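Local structure of putative cell surface protein (4OFQ) at residues Arg100-Leu103 / Thr107-Asp110; Ala114-Ser119 / Gly125-Trp130. The protein is the C-terminal region of the antigen I/II-family adhesin AspA of Streptococcus pyogenes, a cell-surface protein that probably mediates attachment of the bacterium. All coordinates share one frame; numbering follows the deposited sequence. Where two conformers were deposited one is given.

Contact 1: Arg100-Leu103 / Thr107-Asp110; sequences RHVL and TLDD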
loop_
_atom_site.group_PDB
_atom_site.type_symbol
_atom_site.label_atom_id
_atom_site.label_comp_id
_atom_site.label_asym_id
_atom_site.label_seq_id
_atom_site.Cartn_x
_atom_site.Cartn_y
_atom_site.Cartn_z
ATOM N N ARG A 100 23.771 5.511 4.116
ATOM C CA ARG A 100 24.097 4.298 4.863
ATOM C C ARG A 100 22.836 3.548 5.267
ATOM O O ARG A 100 21.979 4.089 5.974
ATOM C CB ARG A 100 24.931 4.633 6.121
ATOM C CG ARG A 100 26.349 5.102 5.832
ATOM C CD ARG A 100 27.004 5.566 7.134
ATOM N NE ARG A 100 28.367 6.041 6.938
ATOM C CZ ARG A 100 29.451 5.358 7.292
ATOM N NH1 ARG A 100 29.336 4.161 7.863
ATOM N NH2 ARG A 100 30.650 5.874 7.070
ATOM N N HIS A 101 22.715 2.303 4.817
ATOM C CA HIS A 101 21.576 1.494 5.208
ATOM C C HIS A 101 22.008 0.775 6.472
ATOM O O HIS A 101 22.807 -0.170 6.419
ATOM C CB HIS A 101 21.193 0.494 4.109
ATOM C CG HIS A 101 19.855 -0.148 4.324
ATOM N ND1 HIS A 101 19.396 -1.189 3.549
ATOM C CD2 HIS A 101 18.883 0.097 5.239
ATOM C CE1 HIS A 101 18.193 -1.548 3.961
ATOM N NE2 HIS A 101 17.857 -0.782 4.985
ATOM N N VAL A 102 21.521 1.242 7.616
ATOM C CA VAL A 102 21.938 0.670 8.893
ATOM C C VAL A 102 20.962 -0.407 9.373
ATOM O O VAL A 102 19.835 -0.104 9.776
ATOM C CB VAL A 102 22.088 1.751 9.962
ATOM C CG1 VAL A 102 22.550 1.126 11.274
ATOM C CG2 VAL A 102 23.072 2.811 9.476
ATOM N N LEU A 103 21.395 -1.665 9.341
ATOM C CA LEU A 103 20.488 -2.771 9.644
ATOM C C LEU A 103 20.435 -3.047 11.146
ATOM O O LEU A 103 19.489 -3.656 11.651
ATOM C CB LEU A 103 20.871 -4.032 8.857
ATOM C CG LEU A 103 20.813 -3.877 7.329
ATOM C CD1 LEU A 103 21.212 -5.177 6.621
ATOM C CD2 LEU A 103 19.421 -3.397 6.866
ATOM N N THR A 107 27.280 -2.851 15.601
ATOM C CA THR A 107 28.646 -2.545 15.202
ATOM C C THR A 107 28.697 -1.400 14.191
ATOM O O THR A 107 29.640 -1.290 13.403
ATOM C CB THR A 107 29.420 -3.799 14.684
ATOM O OG1 THR A 107 28.656 -4.480 13.680
ATOM C CG2 THR A 107 29.695 -4.760 15.826
ATOM N N LEU A 108 27.675 -0.549 14.224
ATOM C CA LEU A 108 27.660 0.679 13.428
ATOM C C LEU A 108 28.929 1.482 13.695
ATOM O O LEU A 108 29.402 1.522 14.833
ATOM C CB LEU A 108 26.427 1.530 13.781
ATOM C CG LEU A 108 26.408 2.992 13.291
ATOM C CD1 LEU A 108 26.350 3.058 11.761
ATOM C CD2 LEU A 108 25.242 3.768 13.908
ATOM N N ASP A 109 29.472 2.094 12.641
ATOM C CA ASP A 109 30.579 3.047 12.730
ATOM C C ASP A 109 30.586 3.788 14.067
ATOM O O ASP A 109 29.646 4.513 14.377
ATOM C CB ASP A 109 30.449 4.059 11.591
ATOM C CG ASP A 109 31.555 5.099 11.594
ATOM O OD1 ASP A 109 31.511 6.020 12.437
ATOM O OD2 ASP A 109 32.452 5.007 10.728
ATOM N N ASP A 110 31.645 3.607 14.855
ATOM C CA ASP A 110 31.654 4.087 16.244
ATOM C C ASP A 110 31.398 5.589 16.393
ATOM O O ASP A 110 30.723 6.022 17.326
ATOM C CB ASP A 110 32.948 3.676 16.957
ATOM C CG ASP A 110 34.197 4.062 16.182
ATOM O OD1 ASP A 110 34.090 4.822 15.193
ATOM O OD2 ASP A 110 35.296 3.607 16.570
#
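Side-chain packing without any hydrogen bond joins Arg100 and Val102, on the outermost strand 97-102 of a mixed sheet, to Leu108 and Asp109 in the loop that leads into helix 110-119. The two segments lie close in sequence, yet their backbones stay well apart, 7.3 Å between the CA atoms of Val102 and Leu108, and the side chains bridge the distance. The more sheltered half of the contact is apolar: Val102 CG2 meets Leu108 CD1 at 4.0 Å, the two side chains crossing at about a right angle. Val102 holds CG1 anti to its backbone N (chi1 -179°), which leaves CG2, anti to the carbonyl carbon, as the branch that meets the leucine.

The other half lies nearer the solvent. Arg100 runs out fully extended from CG to NE and brings NH1 to 3.9 Å from Asp109 CB. Its guanidinium plane is turned 72° from the carboxylate, and Asp109 OD2 stands off that guanidinium plane, where none of the N-H bonds is aimed, 4.2 Å from Arg100 NH2. The attraction is therefore of charge alone and probably modest. Each group has a stronger partner: Arg100 NE forms a salt bridge with Glu98 of its own strand, while Asp109, the N-cap residue of helix 110-119, accepts a hydrogen bond from Leu112 N through OD1.

Beyond the two segments, Leu108 also rests on Lys113 and Ile116 of the helix. Strand 97-102 in turn pairs antiparallel with strand 127-132, against whose Phe127 and Met129 Val102 packs.

Contact 2: Ala114-Ser119 / Gly125-Trp130; sequences ALIKAS and GEFYMW. With CA (calcium ion), chain C.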
loop_
_atom_site.group_PDB
_atom_site.type_symbol
_atom_site.label_atom_id
_atom_site.label_comp_id
_atom_site.label_asym_id
_atom_site.label_seq_id
_atom_site.Cartn_x
_atom_site.Cartn_y
_atom_site.Cartn_z
ATOM N N ALA A 114 28.099 7.084 18.247
ATOM C CA ALA A 114 28.240 8.021 19.354
ATOM C C ALA A 114 27.448 9.305 19.099
ATOM O O ALA A 114 26.821 9.851 20.009
ATOM C CB ALA A 114 29.710 8.334 19.601
ATOM N N LEU A 115 27.485 9.787 17.860
ATOM C CA LEU A 115 26.683 10.940 17.456
ATOM C C LEU A 115 25.186 10.718 17.675
ATOM O O LEU A 115 24.506 11.566 18.247
ATOM C CB LEU A 115 26.957 11.310 15.995
ATOM C CG LEU A 115 28.206 12.169 15.783
ATOM C CD1 LEU A 115 28.503 12.356 14.303
ATOM C CD2 LEU A 115 28.047 13.520 16.469
ATOM N N ILE A 116 24.674 9.582 17.214
ATOM C CA ILE A 116 23.278 9.233 17.461
ATOM C C ILE A 116 22.946 9.184 18.959
ATOM O O ILE A 116 21.942 9.762 19.396
ATOM C CB ILE A 116 22.899 7.906 16.759
ATOM C CG1 ILE A 116 22.911 8.110 15.245
ATOM C CG2 ILE A 116 21.532 7.414 17.224
ATOM C CD1 ILE A 116 22.761 6.826 14.442
ATOM N N LYS A 117 23.800 8.519 19.735
ATOM C CA LYS A 117 23.604 8.368 21.183
ATOM C C LYS A 117 23.484 9.706 21.903
ATOM O O LYS A 117 22.625 9.895 22.770
ATOM C CB LYS A 117 24.770 7.594 21.810
ATOM C CG LYS A 117 24.729 6.087 21.617
ATOM C CD LYS A 117 23.985 5.393 22.751
ATOM C CE LYS A 117 24.034 3.874 22.600
ATOM N NZ LYS A 117 23.445 3.398 21.304
ATOM N N ALA A 118 24.362 10.630 21.550
ATOM C CA ALA A 118 24.449 11.892 22.271
ATOM C C ALA A 118 23.426 12.913 21.781
ATOM O O ALA A 118 23.274 13.976 22.381
ATOM C CB ALA A 118 25.851 12.451 22.170
ATOM N N SER A 119 22.716 12.583 20.705
ATOM C CA SER A 119 21.810 13.543 20.066
ATOM C C SER A 119 20.437 13.682 20.729
ATOM O O SER A 119 19.765 14.700 20.559
ATOM C CB SER A 119 21.607 13.167 18.605
ATOM O OG SER A 119 20.826 11.991 18.513
ATOM N N GLY A 125 15.331 -0.249 15.315
ATOM C CA GLY A 125 15.556 -1.251 14.275
ATOM C C GLY A 125 16.353 -0.711 13.101
ATOM O O GLY A 125 17.285 0.080 13.298
ATOM N N GLU A 126 15.993 -1.125 11.888
ATOM C CA GLU A 126 16.700 -0.671 10.694
ATOM C C GLU A 126 16.362 0.774 10.372
ATOM O O GLU A 126 15.253 1.233 10.624
ATOM C CB GLU A 126 16.352 -1.541 9.482
ATOM C CG GLU A 126 16.533 -3.031 9.702
ATOM C CD GLU A 126 16.055 -3.863 8.533
ATOM O OE1 GLU A 126 15.463 -3.299 7.571
ATOM O OE2 GLU A 126 16.258 -5.095 8.583
ATOM N N PHE A 127 17.323 1.491 9.800
ATOM C CA PHE A 127 17.057 2.832 9.321
ATOM C C PHE A 127 18.055 3.192 8.228
ATOM O O PHE A 127 19.057 2.497 8.044
ATOM C CB PHE A 127 17.100 3.842 10.484
ATOM C CG PHE A 127 18.412 3.889 11.216
ATOM C CD1 PHE A 127 18.682 2.992 12.241
ATOM C CD2 PHE A 127 19.363 4.872 10.916
ATOM C CE1 PHE A 127 19.903 3.057 12.946
ATOM C CE2 PHE A 127 20.581 4.947 11.620
ATOM C CZ PHE A 127 20.840 4.036 12.627
ATOM N N TYR A 128 17.751 4.237 7.465
ATOM C CA TYR A 128 18.743 4.839 6.591
ATOM C C TYR A 128 19.228 6.118 7.225
ATOM O O TYR A 128 18.456 6.830 7.874
ATOM C CB TYR A 128 18.146 5.218 5.250
ATOM C CG TYR A 128 18.034 4.080 4.283
ATOM C CD1 TYR A 128 16.873 3.321 4.215
ATOM C CD2 TYR A 128 19.096 3.762 3.434
ATOM C CE1 TYR A 128 16.764 2.266 3.305
ATOM C CE2 TYR A 128 18.995 2.715 2.530
ATOM C CZ TYR A 128 17.827 1.979 2.478
ATOM O OH TYR A 128 17.711 0.940 1.594
ATOM N N MET A 129 20.509 6.409 7.039
ATOM C CA MET A 129 21.029 7.705 7.438
ATOM C C MET A 129 21.795 8.333 6.283
ATOM O O MET A 129 22.403 7.620 5.482
ATOM C CB MET A 129 21.854 7.622 8.738
ATOM C CG MET A 129 23.122 6.787 8.681
ATOM S SD MET A 129 23.842 6.506 10.327
ATOM C CE MET A 129 23.986 8.175 10.968
ATOM N N TRP A 130 21.709 9.659 6.167
ATOM C CA TRP A 130 22.492 10.406 5.183
ATOM C C TRP A 130 23.430 11.338 5.950
ATOM O O TRP A 130 22.989 12.091 6.832
ATOM C CB TRP A 130 21.576 11.213 4.261
ATOM C CG TRP A 130 20.852 10.389 3.265
ATOM C CD1 TRP A 130 21.243 10.124 1.989
ATOM C CD2 TRP A 130 19.612 9.689 3.461
ATOM N NE1 TRP A 130 20.312 9.320 1.370
ATOM C CE2 TRP A 130 19.303 9.039 2.251
ATOM C CE3 TRP A 130 18.724 9.566 4.537
ATOM C CZ2 TRP A 130 18.151 8.256 2.086
ATOM C CZ3 TRP A 130 17.572 8.784 4.366
ATOM C CH2 TRP A 130 17.301 8.153 3.149
HETATM CA CA CA C . 13.222 1.257 11.850
HETATM O O HOH W 1 11.860 -0.519 12.609
#
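Helix-on-sheet packing in the beta-sandwich adhesin domain brings Ile116 of helix 110-119 against Phe127 and Met129 of strand 127-132, close to where the chain binds a calcium ion. All three side chains are buried, and the contact between them is wholly apolar. A single methyl carries the helix side: Ile116 CD1 lies 3.8 Å from Phe127 CZ and, in the conformer of Met129 given here out of two deposited, 3.9 Å from Met129 CE. With CG1 anti to the carbonyl carbon (chi1 -68°) and the chain then extended, CD1 becomes the far tip of the isoleucine, directed at the strand.

Phe127 comes from the opposite direction, and the methyl approaches its ring obliquely, near CZ and CE2. Met129, in that same conformer, instead meets Ile116 tip to tip. Phe127 places CG between the backbone N and the carbonyl carbon, as does this copy of Met129. Two residues apart on an extended strand, they project from the same side of the sheet; Tyr128 between them faces away and stacks its ring on His101. Pro123 and Gln105 also touch Ile116 from neighbouring loops.

Just before the strand, Glu126 binds calcium through its backbone O at 2.4 Å, leaving its carboxylate out of the coordination. A water, the backbone oxygens of Val124 and Tyr70, and Asp69 OD1 are the other ligands, so the ion ties this strand entrance to the end of strand 64-70. On the helix, Ile116 O accepts two bonds from Ser119: one from the backbone N, the other at 2.6 Å from Ser119 OG, which is tilted 25° from the carbonyl plane.

The contacts join successive parts of one loop-helix unit to two neighbouring strands, 97-102 and 127-132, and their centres lie about 8 Å apart. Contact 1 packs the loop and N-cap residue before the helix on the outermost strand at the partly exposed margin, mixing an apolar pair with loosely matched charges. Contact 2, one strand further into the sheet, is buried and purely apolar across its segments; the calcium bound by Glu126 O and the bonds of Ser119 to Ile116 O do not cross between them. Backbone pairing stitches the two together: Val102 N lies 2.8 Å from Phe127 O and Arg100 N 2.9 Å from Met129 O, both probable hydrogen bonds.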